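Local coordinates for protein DNA endonuclease I-CeuI (Chlamydomonas eugametos, PDB 2EX5) that cuts DNA as a magnesium-dependent homodimeric LAGLIDADG homing endonuclease, making a staggered break in a degenerate 17-19 base-pair site to spread its group I intron, at residues A63-T69 / V81-V87; R126-E130 / L160-N164; L171-N176 / Q203-R207. The protein carries 1 engineered substitution. All coordinates share one frame; numbering follows the deposited sequence.

Interaction 1: residues A63-T69 / V81-V87. With CA (calcium ion), chain F; nucleotides of chain B.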
loop_
_atom_site.group_PDB
_atom_site.type_symbol
_atom_site.label_atom_id
_atom_site.label_comp_id
_atom_site.label_asym_id
_atom_site.label_seq_id
_atom_site.Cartn_x
_atom_site.Cartn_y
_atom_site.Cartn_z
ATOM N N ALA C 63 2.462 -3.782 4.601
ATOM C CA ALA C 63 3.133 -4.633 5.605
ATOM C C ALA C 63 3.616 -5.902 4.900
ATOM O O ALA C 63 3.185 -6.227 3.795
ATOM C CB ALA C 63 2.125 -5.007 6.687
ATOM N N SER C 64 4.504 -6.635 5.553
ATOM C CA SER C 64 5.125 -7.736 4.945
ATOM C C SER C 64 5.393 -8.638 6.067
ATOM O O SER C 64 5.917 -8.214 7.066
ATOM C CB SER C 64 6.431 -7.327 4.295
ATOM O OG SER C 64 7.029 -8.528 3.833
ATOM N N LEU C 65 5.000 -9.897 5.915
ATOM C CA LEU C 65 5.411 -10.941 6.791
ATOM C C LEU C 65 6.406 -11.785 6.015
ATOM O O LEU C 65 6.038 -12.418 4.966
ATOM C CB LEU C 65 4.166 -11.823 7.149
ATOM C CG LEU C 65 3.146 -11.211 8.142
ATOM C CD1 LEU C 65 1.837 -11.998 8.042
ATOM C CD2 LEU C 65 3.656 -11.253 9.549
ATOM N N ASN C 66 7.652 -11.891 6.501
ATOM C CA ASN C 66 8.620 -12.536 5.612
ATOM C C ASN C 66 9.566 -13.448 6.349
ATOM O O ASN C 66 9.660 -13.389 7.583
ATOM C CB ASN C 66 9.301 -11.490 4.735
ATOM C CG ASN C 66 10.043 -10.417 5.580
ATOM O OD1 ASN C 66 9.645 -9.218 5.581
ATOM N ND2 ASN C 66 11.110 -10.842 6.238
ATOM N N ILE C 67 10.204 -14.356 5.636
ATOM C CA ILE C 67 11.064 -15.319 6.251
ATOM C C ILE C 67 12.319 -15.326 5.477
ATOM O O ILE C 67 12.347 -15.594 4.229
ATOM C CB ILE C 67 10.382 -16.808 6.265
ATOM C CG1 ILE C 67 9.130 -16.842 7.182
ATOM C CG2 ILE C 67 11.441 -17.919 6.772
ATOM C CD1 ILE C 67 8.138 -17.892 6.795
ATOM N N SER C 68 13.399 -15.089 6.185
ATOM C CA SER C 68 14.691 -15.107 5.582
ATOM C C SER C 68 15.550 -16.330 5.977
ATOM O O SER C 68 15.443 -16.834 7.107
ATOM C CB SER C 68 15.324 -13.766 5.889
ATOM O OG SER C 68 16.685 -13.908 5.594
ATOM N N THR C 69 16.376 -16.852 5.042
ATOM C CA THR C 69 17.189 -17.996 5.342
ATOM C C THR C 69 18.593 -17.676 4.973
ATOM O O THR C 69 18.885 -17.420 3.813
ATOM C CB THR C 69 16.704 -19.298 4.655
ATOM O OG1 THR C 69 15.471 -19.670 5.226
ATOM C CG2 THR C 69 17.685 -20.494 4.921
ATOM N N VAL C 81 16.715 -19.671 9.920
ATOM C CA VAL C 81 15.487 -19.288 9.258
ATOM C C VAL C 81 14.796 -18.212 10.126
ATOM O O VAL C 81 14.529 -18.379 11.304
ATOM C CB VAL C 81 14.588 -20.539 9.071
ATOM C CG1 VAL C 81 13.384 -20.270 8.190
ATOM C CG2 VAL C 81 15.433 -21.737 8.512
ATOM N N ASP C 82 14.491 -17.082 9.545
ATOM C CA ASP C 82 14.182 -15.980 10.413
ATOM C C ASP C 82 12.980 -15.214 9.978
ATOM O O ASP C 82 13.096 -14.516 9.004
ATOM C CB ASP C 82 15.379 -15.035 10.503
ATOM C CG ASP C 82 15.439 -14.325 11.904
ATOM O OD1 ASP C 82 14.907 -14.885 12.917
ATOM O OD2 ASP C 82 16.039 -13.257 11.999
ATOM N N PRO C 83 11.875 -15.238 10.796
ATOM C CA PRO C 83 10.627 -14.495 10.558
ATOM C C PRO C 83 10.739 -13.004 10.976
ATOM O O PRO C 83 11.379 -12.646 12.022
ATOM C CB PRO C 83 9.607 -15.228 11.455
ATOM C CG PRO C 83 10.355 -15.785 12.560
ATOM C CD PRO C 83 11.815 -15.947 12.091
ATOM N N GLU C 84 10.086 -12.160 10.224
ATOM C CA GLU C 84 10.064 -10.732 10.515
ATOM C C GLU C 84 8.714 -10.228 10.019
ATOM O O GLU C 84 8.264 -10.637 8.985
ATOM C CB GLU C 84 11.192 -10.023 9.791
ATOM C CG GLU C 84 11.164 -8.434 9.972
ATOM C CD GLU C 84 12.419 -7.798 9.496
ATOM O OE1 GLU C 84 12.332 -7.007 8.555
ATOM O OE2 GLU C 84 13.550 -8.126 10.004
ATOM N N PHE C 85 8.074 -9.331 10.770
ATOM C CA PHE C 85 6.988 -8.467 10.261
ATOM C C PHE C 85 7.494 -7.050 10.043
ATOM O O PHE C 85 8.154 -6.556 10.908
ATOM C CB PHE C 85 5.934 -8.479 11.326
ATOM C CG PHE C 85 4.860 -7.410 11.152
ATOM C CD1 PHE C 85 4.892 -6.224 11.906
ATOM C CD2 PHE C 85 3.841 -7.607 10.282
ATOM C CE1 PHE C 85 3.895 -5.234 11.720
ATOM C CE2 PHE C 85 2.865 -6.617 10.079
ATOM C CZ PHE C 85 2.895 -5.439 10.844
ATOM N N ASN C 86 7.153 -6.326 8.972
ATOM C CA ASN C 86 7.574 -4.916 8.934
ATOM C C ASN C 86 6.565 -4.191 8.180
ATOM O O ASN C 86 5.818 -4.836 7.427
ATOM C CB ASN C 86 8.978 -4.595 8.303
ATOM C CG ASN C 86 9.121 -4.965 6.814
ATOM O OD1 ASN C 86 10.005 -5.697 6.476
ATOM N ND2 ASN C 86 8.280 -4.464 5.947
ATOM N N VAL C 87 6.608 -2.854 8.314
ATOM C CA VAL C 87 5.711 -1.915 7.599
ATOM C C VAL C 87 6.477 -0.663 7.321
ATOM O O VAL C 87 6.943 -0.038 8.247
ATOM C CB VAL C 87 4.480 -1.475 8.459
ATOM C CG1 VAL C 87 3.174 -1.040 7.481
ATOM C CG2 VAL C 87 4.102 -2.559 9.285
HETATM CA CA CA F . 15.192 -12.849 14.522
ATOM P P DA B 17 5.932 -8.289 0.186
ATOM O OP1 DA B 17 5.295 -9.039 -0.906
ATOM O OP2 DA B 17 5.469 -8.455 1.600
ATOM O "O5'" DA B 17 7.511 -8.623 0.298
ATOM C "C5'" DA B 17 8.368 -8.671 -0.941
ATOM C "C4'" DA B 17 9.773 -9.110 -0.531
ATOM O "O4'" DA B 17 10.367 -7.926 0.116
ATOM C "C3'" DA B 17 9.794 -10.168 0.534
ATOM O "O3'" DA B 17 10.681 -11.156 0.093
ATOM C "C2'" DA B 17 10.342 -9.384 1.793
ATOM C "C1'" DA B 17 11.167 -8.282 1.175
ATOM N N9 DA B 17 11.592 -7.127 2.025
ATOM C C8 DA B 17 10.953 -6.514 3.124
ATOM N N7 DA B 17 11.635 -5.526 3.624
ATOM C C5 DA B 17 12.831 -5.485 2.862
ATOM C C6 DA B 17 14.016 -4.686 2.885
ATOM N N6 DA B 17 14.296 -3.706 3.756
ATOM N N1 DA B 17 14.976 -4.931 1.950
ATOM C C2 DA B 17 14.788 -5.931 1.046
ATOM N N3 DA B 17 13.705 -6.738 0.884
ATOM C C4 DA B 17 12.775 -6.462 1.856
ATOM P P DC B 18 10.864 -12.594 0.746
ATOM O OP1 DC B 18 11.515 -13.436 -0.268
ATOM O OP2 DC B 18 9.527 -12.967 1.221
ATOM O "O5'" DC B 18 11.673 -12.558 2.116
ATOM C "C5'" DC B 18 13.087 -12.793 2.447
ATOM C "C4'" DC B 18 14.060 -11.855 1.727
ATOM O "O4'" DC B 18 13.739 -10.486 2.038
ATOM C "C3'" DC B 18 15.518 -11.968 2.154
ATOM O "O3'" DC B 18 16.139 -12.948 1.325
ATOM C "C2'" DC B 18 16.145 -10.562 1.984
ATOM C "C1'" DC B 18 14.914 -9.716 2.232
ATOM N N1 DC B 18 14.711 -8.892 3.556
ATOM C C2 DC B 18 15.612 -7.866 3.758
ATOM O O2 DC B 18 16.485 -7.856 2.914
ATOM N N3 DC B 18 15.521 -6.991 4.834
ATOM C C4 DC B 18 14.488 -7.147 5.656
ATOM N N4 DC B 18 14.457 -6.294 6.685
ATOM C C5 DC B 18 13.531 -8.204 5.502
ATOM C C6 DC B 18 13.667 -9.082 4.438
ATOM P P DC B 19 17.369 -13.807 1.862
ATOM O OP1 DC B 19 17.783 -14.586 0.655
ATOM O OP2 DC B 19 16.836 -14.706 2.961
ATOM O "O5'" DC B 19 18.529 -12.891 2.361
ATOM C "C5'" DC B 19 19.060 -11.910 1.500
ATOM C "C4'" DC B 19 20.345 -11.408 2.164
ATOM O "O4'" DC B 19 19.968 -10.353 3.094
ATOM C "C3'" DC B 19 21.070 -12.426 3.018
ATOM O "O3'" DC B 19 22.443 -12.281 2.594
ATOM C "C2'" DC B 19 20.800 -11.990 4.491
ATOM C "C1'" DC B 19 20.492 -10.484 4.378
ATOM N N1 DC B 19 19.370 -9.923 5.304
ATOM C C2 DC B 19 19.666 -8.851 6.104
ATOM O O2 DC B 19 20.844 -8.408 6.098
ATOM N N3 DC B 19 18.701 -8.372 6.953
ATOM C C4 DC B 19 17.490 -8.885 7.040
ATOM N N4 DC B 19 16.629 -8.289 7.893
ATOM C C5 DC B 19 17.152 -9.981 6.212
ATOM C C6 DC B 19 18.114 -10.460 5.395
HETATM O O HOH W 1 12.702 -12.981 14.010
HETATM O O HOH W 2 14.797 -11.686 16.782
HETATM O O HOH W 3 14.416 -15.046 15.896
HETATM O O HOH W 4 17.296 -13.867 15.106
HETATM O O HOH W 5 15.869 -10.883 13.620
#
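N66 carries its CG between the backbone N and the carbonyl carbon (chi1 59°), which brings the amide across to the neighbouring strand, while E84 holds CG anti to its N (chi1 176°) and runs extended toward the DNA. The two side chains lie alongside each other, N66 ND2 resting 3.6 Å from E84 CB, with the amide and carboxylate planes turned 65° apart. The same ND2 rests on the base of DC18 of chain B, 3.6 Å from its C6. Losing the amide to an alanine here is likely to leave a gap between the E84 stem and that base. The strands that carry them, 63-69 and 81-87, pair antiparallel through six backbone hydrogen bonds, at S64-N86, N66-E84 and S68-D82. These residues share the DNA-facing side of the saddle-shaped sheet. E84 OE1 accepts a hydrogen bond from N4 of DC18 at 2.9 Å, in the major groove. S64 OG donates to OP2 of DA17 of chain B at 2.7 Å, and S68 OG to OP2 of DC19 of chain B at 2.8 Å. D82, a magnesium ligand of the enzyme, here holds calcium through OD1 at 2.6 Å and OD2 at 2.7 Å, with five waters. The reverse face is apolar: the F85 ring takes L65 CD2 at its edge, and I67 CG2 presses tightly on V81 CG1 at 3.4 Å. Helices 126-141, 147-164 and 171-185 cover this side. Hydroxyls offered to phosphates beside a carboxylate acceptor are consistent with reading the cytosine while the backbone is held, and D82 places the metal from the same face.

Interaction 2: residues R126-E130 / L160-N164. With nucleotides of chain A.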
loop_
_atom_site.group_PDB
_atom_site.type_symbol
_atom_site.label_atom_id
_atom_site.label_comp_id
_atom_site.label_asym_id
_atom_site.label_seq_id
_atom_site.Cartn_x
_atom_site.Cartn_y
_atom_site.Cartn_z
ATOM N N ARG C 126 9.860 -13.211 18.496
ATOM C CA ARG C 126 8.953 -14.259 18.077
ATOM C C ARG C 126 7.737 -14.337 18.972
ATOM O O ARG C 126 6.692 -14.701 18.447
ATOM C CB ARG C 126 9.670 -15.602 17.933
ATOM C CG ARG C 126 10.388 -15.707 16.535
ATOM C CD ARG C 126 11.497 -16.682 16.527
ATOM N NE ARG C 126 11.122 -17.826 17.345
ATOM C CZ ARG C 126 11.948 -18.807 17.660
ATOM N NH1 ARG C 126 11.579 -19.768 18.497
ATOM N NH2 ARG C 126 13.161 -18.805 17.131
ATOM N N GLN C 127 7.820 -13.936 20.264
ATOM C CA GLN C 127 6.611 -13.995 21.140
ATOM C C GLN C 127 5.667 -12.922 20.682
ATOM O O GLN C 127 4.489 -13.174 20.521
ATOM C CB GLN C 127 6.816 -13.627 22.624
ATOM C CG GLN C 127 7.887 -14.168 23.502
ATOM C CD GLN C 127 7.707 -13.566 24.979
ATOM O OE1 GLN C 127 7.672 -14.321 25.952
ATOM N NE2 GLN C 127 7.566 -12.184 25.103
ATOM N N SER C 128 6.151 -11.703 20.532
ATOM C CA SER C 128 5.348 -10.611 19.933
ATOM C C SER C 128 4.617 -10.986 18.620
ATOM O O SER C 128 3.518 -10.583 18.366
ATOM C CB SER C 128 6.235 -9.441 19.613
ATOM O OG SER C 128 7.000 -9.056 20.697
ATOM N N LEU C 129 5.317 -11.659 17.735
ATOM C CA LEU C 129 4.824 -12.029 16.422
ATOM C C LEU C 129 3.658 -12.997 16.622
ATOM O O LEU C 129 2.580 -12.875 16.046
ATOM C CB LEU C 129 6.051 -12.688 15.679
ATOM C CG LEU C 129 6.790 -12.081 14.476
ATOM C CD1 LEU C 129 6.490 -10.609 14.090
ATOM C CD2 LEU C 129 8.182 -12.571 14.218
ATOM N N GLU C 130 3.868 -13.978 17.474
ATOM C CA GLU C 130 2.791 -14.853 17.928
ATOM C C GLU C 130 1.633 -14.325 18.778
ATOM O O GLU C 130 0.471 -14.774 18.654
ATOM C CB GLU C 130 3.488 -15.814 18.838
ATOM C CG GLU C 130 3.517 -17.096 18.286
ATOM C CD GLU C 130 4.098 -18.021 19.292
ATOM O OE1 GLU C 130 5.376 -18.123 19.292
ATOM O OE2 GLU C 130 3.241 -18.582 20.048
ATOM N N LEU C 160 6.196 -20.350 13.179
ATOM C CA LEU C 160 6.347 -19.899 14.560
ATOM C C LEU C 160 6.095 -21.087 15.514
ATOM O O LEU C 160 6.781 -21.194 16.549
ATOM C CB LEU C 160 5.444 -18.675 14.861
ATOM C CG LEU C 160 5.808 -17.150 14.787
ATOM C CD1 LEU C 160 7.053 -16.730 14.200
ATOM C CD2 LEU C 160 4.678 -16.249 14.302
ATOM N N GLU C 161 5.164 -21.995 15.157
ATOM C CA GLU C 161 4.789 -23.129 16.068
ATOM C C GLU C 161 5.838 -24.177 16.011
ATOM O O GLU C 161 6.156 -24.743 17.013
ATOM C CB GLU C 161 3.399 -23.726 15.758
ATOM C CG GLU C 161 2.264 -22.654 15.666
ATOM C CD GLU C 161 0.791 -23.238 15.421
ATOM O OE1 GLU C 161 0.607 -24.499 15.562
ATOM O OE2 GLU C 161 -0.165 -22.432 15.126
ATOM N N LEU C 162 6.366 -24.469 14.822
ATOM C CA LEU C 162 7.578 -25.285 14.650
ATOM C C LEU C 162 8.754 -24.811 15.525
ATOM O O LEU C 162 9.374 -25.603 16.200
ATOM C CB LEU C 162 8.030 -25.271 13.162
ATOM C CG LEU C 162 7.511 -26.270 12.091
ATOM C CD1 LEU C 162 7.417 -27.757 12.554
ATOM C CD2 LEU C 162 6.234 -25.842 11.395
ATOM N N PHE C 163 9.071 -23.507 15.490
ATOM C CA PHE C 163 10.176 -22.954 16.286
ATOM C C PHE C 163 9.953 -23.122 17.754
ATOM O O PHE C 163 10.889 -23.440 18.450
ATOM C CB PHE C 163 10.441 -21.448 16.022
ATOM C CG PHE C 163 10.777 -21.124 14.605
ATOM C CD1 PHE C 163 11.701 -21.898 13.889
ATOM C CD2 PHE C 163 10.218 -20.040 13.997
ATOM C CE1 PHE C 163 12.043 -21.595 12.581
ATOM C CE2 PHE C 163 10.573 -19.746 12.695
ATOM C CZ PHE C 163 11.473 -20.536 11.974
ATOM N N ASN C 164 8.715 -22.884 18.210
ATOM C CA ASN C 164 8.298 -23.196 19.578
ATOM C C ASN C 164 8.522 -24.628 20.072
ATOM O O ASN C 164 8.879 -24.842 21.240
ATOM C CB ASN C 164 6.851 -22.916 19.701
ATOM C CG ASN C 164 6.614 -21.519 19.983
ATOM O OD1 ASN C 164 5.514 -21.006 19.732
ATOM N ND2 ASN C 164 7.687 -20.822 20.376
ATOM P P DA A 5 13.609 -13.885 19.660
ATOM O OP1 DA A 5 12.981 -14.764 20.682
ATOM O OP2 DA A 5 13.009 -13.816 18.312
ATOM O "O5'" DA A 5 13.905 -12.436 20.285
ATOM C "C5'" DA A 5 14.810 -12.473 21.353
ATOM C "C4'" DA A 5 15.504 -11.153 21.520
ATOM O "O4'" DA A 5 16.771 -11.326 20.853
ATOM C "C3'" DA A 5 14.906 -9.854 20.962
ATOM O "O3'" DA A 5 15.204 -8.757 21.821
ATOM C "C2'" DA A 5 15.669 -9.630 19.635
ATOM C "C1'" DA A 5 17.024 -10.243 19.942
ATOM N N9 DA A 5 17.755 -10.888 18.850
ATOM C C8 DA A 5 17.381 -12.011 18.134
ATOM N N7 DA A 5 18.337 -12.400 17.309
ATOM C C5 DA A 5 19.389 -11.525 17.491
ATOM C C6 DA A 5 20.651 -11.394 16.825
ATOM N N6 DA A 5 21.090 -12.224 15.837
ATOM N N1 DA A 5 21.423 -10.413 17.285
ATOM C C2 DA A 5 20.963 -9.559 18.235
ATOM N N3 DA A 5 19.803 -9.540 18.901
ATOM C C4 DA A 5 19.046 -10.571 18.473
ATOM P P DT A 4 16.197 -19.984 19.264
ATOM O OP1 DT A 4 15.058 -20.563 19.971
ATOM O OP2 DT A 4 16.476 -20.190 17.829
ATOM O "O5'" DT A 4 16.056 -18.395 19.371
ATOM C "C5'" DT A 4 15.923 -17.800 20.651
ATOM C "C4'" DT A 4 16.188 -16.334 20.491
ATOM O "O4'" DT A 4 17.622 -16.073 20.498
ATOM C "C3'" DT A 4 15.603 -15.742 19.207
ATOM O "O3'" DT A 4 15.114 -14.411 19.361
ATOM C "C2'" DT A 4 16.883 -15.556 18.409
ATOM C "C1'" DT A 4 17.800 -15.101 19.523
ATOM N N1 DT A 4 19.173 -15.050 19.048
ATOM C C2 DT A 4 20.009 -14.018 19.511
ATOM O O2 DT A 4 19.737 -13.135 20.280
ATOM N N3 DT A 4 21.255 -13.969 19.003
ATOM C C4 DT A 4 21.758 -14.849 18.099
ATOM O O4 DT A 4 22.944 -14.711 17.777
ATOM C C5 DT A 4 20.874 -15.927 17.631
ATOM C C7 DT A 4 21.501 -17.074 16.812
ATOM C C6 DT A 4 19.608 -15.983 18.120
HETATM O O HOH W 6 8.545 -18.922 17.337
#
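The R126 guanidinium lies against F163, with NH1 3.2 Å from F163 CB, which sits above one face of the flat group, offset toward its rim. The guanidinium and ring planes are 35° apart. The bend at chi3 (38°) turns the end of the arginine toward helix 147-164, leaving NE directed at a bound water. That water accepts from R126 NE at 2.8 Å and donates to L160 O at 3.0 Å, bridging the two helices; it also sits in the plane of the F163 ring, at the edge. Next to this polar link L160 packs into helix 126-141: its CD1 is 4.2 Å from R126 CG, and its CD2 is 4.1 Å from L129 CB. E130 CG and L160 CG pass each other, the two chains running opposite ways. The short helix segments lie 11.0 Å apart with their N-to-C directions at 135°. Both helices belong to the layer that backs the antiparallel sheet in the LAGLIDADG fold, and P83 of strand 79-90 packs against R126, L160 and F163 from the sheet side. R126 also begins its helix, and its backbone N donates to OP2 of DA5 of chain A at 3.2 Å, so the helix start probably adds a favourable field at this phosphate. Near the guanidinium plane, at its edge, OP2 of DT4 of chain A lies 3.7 Å from R126 NH2, beyond hydrogen-bonding distance but consistent with a long-range attraction. Further out, H168, another DNA-contacting residue, meets the F163 ring edge-to-face and also touches R126.

Interaction 3: residues L171-N176 / Q203-R207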
loop_
_atom_site.group_PDB
_atom_site.type_symbol
_atom_site.label_atom_id
_atom_site.label_comp_id
_atom_site.label_asym_id
_atom_site.label_seq_id
_atom_site.Cartn_x
_atom_site.Cartn_y
_atom_site.Cartn_z
ATOM N N LEU C 171 17.678 -31.783 12.581
ATOM C CA LEU C 171 18.007 -31.758 11.124
ATOM C C LEU C 171 16.841 -32.144 10.190
ATOM O O LEU C 171 16.605 -31.490 9.184
ATOM C CB LEU C 171 19.254 -32.607 10.854
ATOM C CG LEU C 171 20.057 -32.516 9.541
ATOM C CD1 LEU C 171 19.686 -33.698 8.539
ATOM C CD2 LEU C 171 20.075 -31.093 8.849
ATOM N N GLU C 172 16.077 -33.155 10.560
ATOM C CA GLU C 172 15.025 -33.677 9.696
ATOM C C GLU C 172 13.850 -32.717 9.472
ATOM O O GLU C 172 13.394 -32.497 8.338
ATOM C CB GLU C 172 14.527 -35.022 10.267
ATOM C CG GLU C 172 15.569 -36.155 10.097
ATOM C CD GLU C 172 16.244 -36.231 8.686
ATOM O OE1 GLU C 172 15.572 -36.195 7.632
ATOM O OE2 GLU C 172 17.474 -36.341 8.652
ATOM N N GLN C 173 13.325 -32.186 10.564
ATOM C CA GLN C 173 12.272 -31.216 10.497
ATOM C C GLN C 173 12.778 -29.938 9.853
ATOM O O GLN C 173 12.019 -29.346 9.134
ATOM C CB GLN C 173 11.749 -30.907 11.875
ATOM C CG GLN C 173 11.052 -32.052 12.521
ATOM C CD GLN C 173 9.836 -31.607 13.258
ATOM O OE1 GLN C 173 9.921 -31.327 14.431
ATOM N NE2 GLN C 173 8.698 -31.468 12.556
ATOM N N LEU C 174 14.021 -29.512 10.120
ATOM C CA LEU C 174 14.571 -28.344 9.477
ATOM C C LEU C 174 14.518 -28.537 7.991
ATOM O O LEU C 174 14.046 -27.635 7.253
ATOM C CB LEU C 174 16.010 -28.072 9.858
ATOM C CG LEU C 174 16.626 -26.892 9.044
ATOM C CD1 LEU C 174 15.975 -25.534 9.251
ATOM C CD2 LEU C 174 18.077 -26.698 9.318
ATOM N N VAL C 175 15.029 -29.704 7.550
ATOM C CA VAL C 175 15.069 -30.028 6.098
ATOM C C VAL C 175 13.679 -30.251 5.582
ATOM O O VAL C 175 13.290 -29.687 4.565
ATOM C CB VAL C 175 16.122 -31.157 5.727
ATOM C CG1 VAL C 175 16.041 -31.575 4.273
ATOM C CG2 VAL C 175 17.546 -30.704 6.059
ATOM N N ASN C 176 12.869 -30.976 6.310
ATOM C CA ASN C 176 11.614 -31.454 5.705
ATOM C C ASN C 176 10.322 -30.682 5.906
ATOM O O ASN C 176 9.518 -30.710 5.011
ATOM C CB ASN C 176 11.376 -32.906 6.055
ATOM C CG ASN C 176 12.412 -33.813 5.453
ATOM O OD1 ASN C 176 12.561 -33.899 4.235
ATOM N ND2 ASN C 176 13.127 -34.502 6.304
ATOM N N GLN C 203 18.630 -27.313 1.816
ATOM C CA GLN C 203 18.686 -28.636 2.389
ATOM C C GLN C 203 20.097 -29.297 2.307
ATOM O O GLN C 203 20.441 -29.998 3.238
ATOM C CB GLN C 203 17.637 -29.527 1.723
ATOM C CG GLN C 203 16.192 -29.049 1.862
ATOM C CD GLN C 203 15.245 -29.689 0.861
ATOM O OE1 GLN C 203 15.570 -29.863 -0.317
ATOM N NE2 GLN C 203 14.089 -30.028 1.319
ATOM N N ASP C 204 20.900 -29.057 1.246
ATOM C CA ASP C 204 22.204 -29.716 1.063
ATOM C C ASP C 204 23.169 -29.107 2.065
ATOM O O ASP C 204 24.008 -29.776 2.641
ATOM C CB ASP C 204 22.881 -29.449 -0.356
ATOM C CG ASP C 204 22.246 -30.206 -1.569
ATOM O OD1 ASP C 204 21.401 -31.137 -1.376
ATOM O OD2 ASP C 204 22.581 -29.805 -2.754
ATOM N N PHE C 205 23.136 -27.790 2.159
ATOM C CA PHE C 205 24.021 -27.065 3.075
ATOM C C PHE C 205 23.790 -27.479 4.541
ATOM O O PHE C 205 24.720 -27.681 5.321
ATOM C CB PHE C 205 23.835 -25.544 2.873
ATOM C CG PHE C 205 24.759 -24.713 3.712
ATOM C CD1 PHE C 205 25.987 -24.345 3.229
ATOM C CD2 PHE C 205 24.409 -24.352 5.011
ATOM C CE1 PHE C 205 26.841 -23.612 4.010
ATOM C CE2 PHE C 205 25.258 -23.625 5.792
ATOM C CZ PHE C 205 26.459 -23.241 5.294
ATOM N N ALA C 206 22.526 -27.641 4.894
ATOM C CA ALA C 206 22.176 -28.026 6.237
ATOM C C ALA C 206 22.709 -29.435 6.458
ATOM O O ALA C 206 23.273 -29.749 7.538
ATOM C CB ALA C 206 20.666 -27.974 6.414
ATOM N N ARG C 207 22.570 -30.301 5.451
ATOM C CA ARG C 207 23.175 -31.655 5.645
ATOM C C ARG C 207 24.712 -31.673 5.567
ATOM O O ARG C 207 25.210 -32.357 6.398
ATOM C CB ARG C 207 22.541 -32.772 4.815
ATOM C CG ARG C 207 21.041 -32.866 4.857
ATOM C CD ARG C 207 20.517 -34.100 4.139
ATOM N NE ARG C 207 19.403 -34.623 4.919
ATOM C CZ ARG C 207 18.138 -34.673 4.514
ATOM N NH1 ARG C 207 17.198 -35.113 5.349
ATOM N NH2 ARG C 207 17.804 -34.284 3.288
ATOM O OXT ARG C 207 25.524 -31.066 4.828
#
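V175 and A206 form the centre of a contact that packs the C-terminal helix 199-206 of this antiparallel-sheet LAGLIDADG endonuclease onto the start of helix 171-185, at the periphery of the chain, with the L174 side chain about 14 Å from a bound calcium ion. The apolar contacts gather round A206, whose CB is approached by L171 CD2 at 4.0 Å and L174 CD2 at 4.1 Å, with V175 CG2 close behind. V175 sends its other methyl toward Q203: CG1 comes within 3.5 Å of Q203 CG. The same methyl lies over one face of the R207 guanidinium, 3.4 Å from NH2, while L171 CD1 packs near NE from an oblique direction; both approach from the same side of the guanidinium plane. Further along, L174 also touches F77, L79 and V81, which connects this outer layer to the sheet.

The charged contact is a salt bridge between E172 OE1 and R207 NH1 at 3.0 Å. E172 leaves the helix pointing away from the partner, and its chain bends at chi2 (-45°) to return the carboxylate to the guanidinium edge, near its plane. The two flat groups are turned 24° from each other. N176 ND2 adds weak hydrogen bonds to both E172 OE1 and the backbone E172 O, and so may steady the carboxylate from within its own helix.

Hydrogen bonding across the pair is slight. Where helix 171-185 widens into a pi-type turn, Q203 NE2 donates to V175 O at 3.4 Å, a weak bond that is nonetheless almost straight, at 175°.

Following the chain, interaction 1 closes first, folding strand 63-71 back on strand 79-90 through the 11 residues between the segments, partly strand and partly the hairpin loop. Interaction 2 then closes a largely helical loop of 29 residues, joining helix 126-141 to helix 147-164 on the back of the sheet. Interaction 3 comes last, spanning 26 residues that include a DNA-contacting region, and ties the C terminus to helix 171-185. The three follow in series, neither nested nor crossed. They still meet in space: F85 and P83 of interaction 1 pack on L129 and L160 of interaction 2, V81 meets L174 of interaction 3, and L162 touches Q173 between the two consecutive helices.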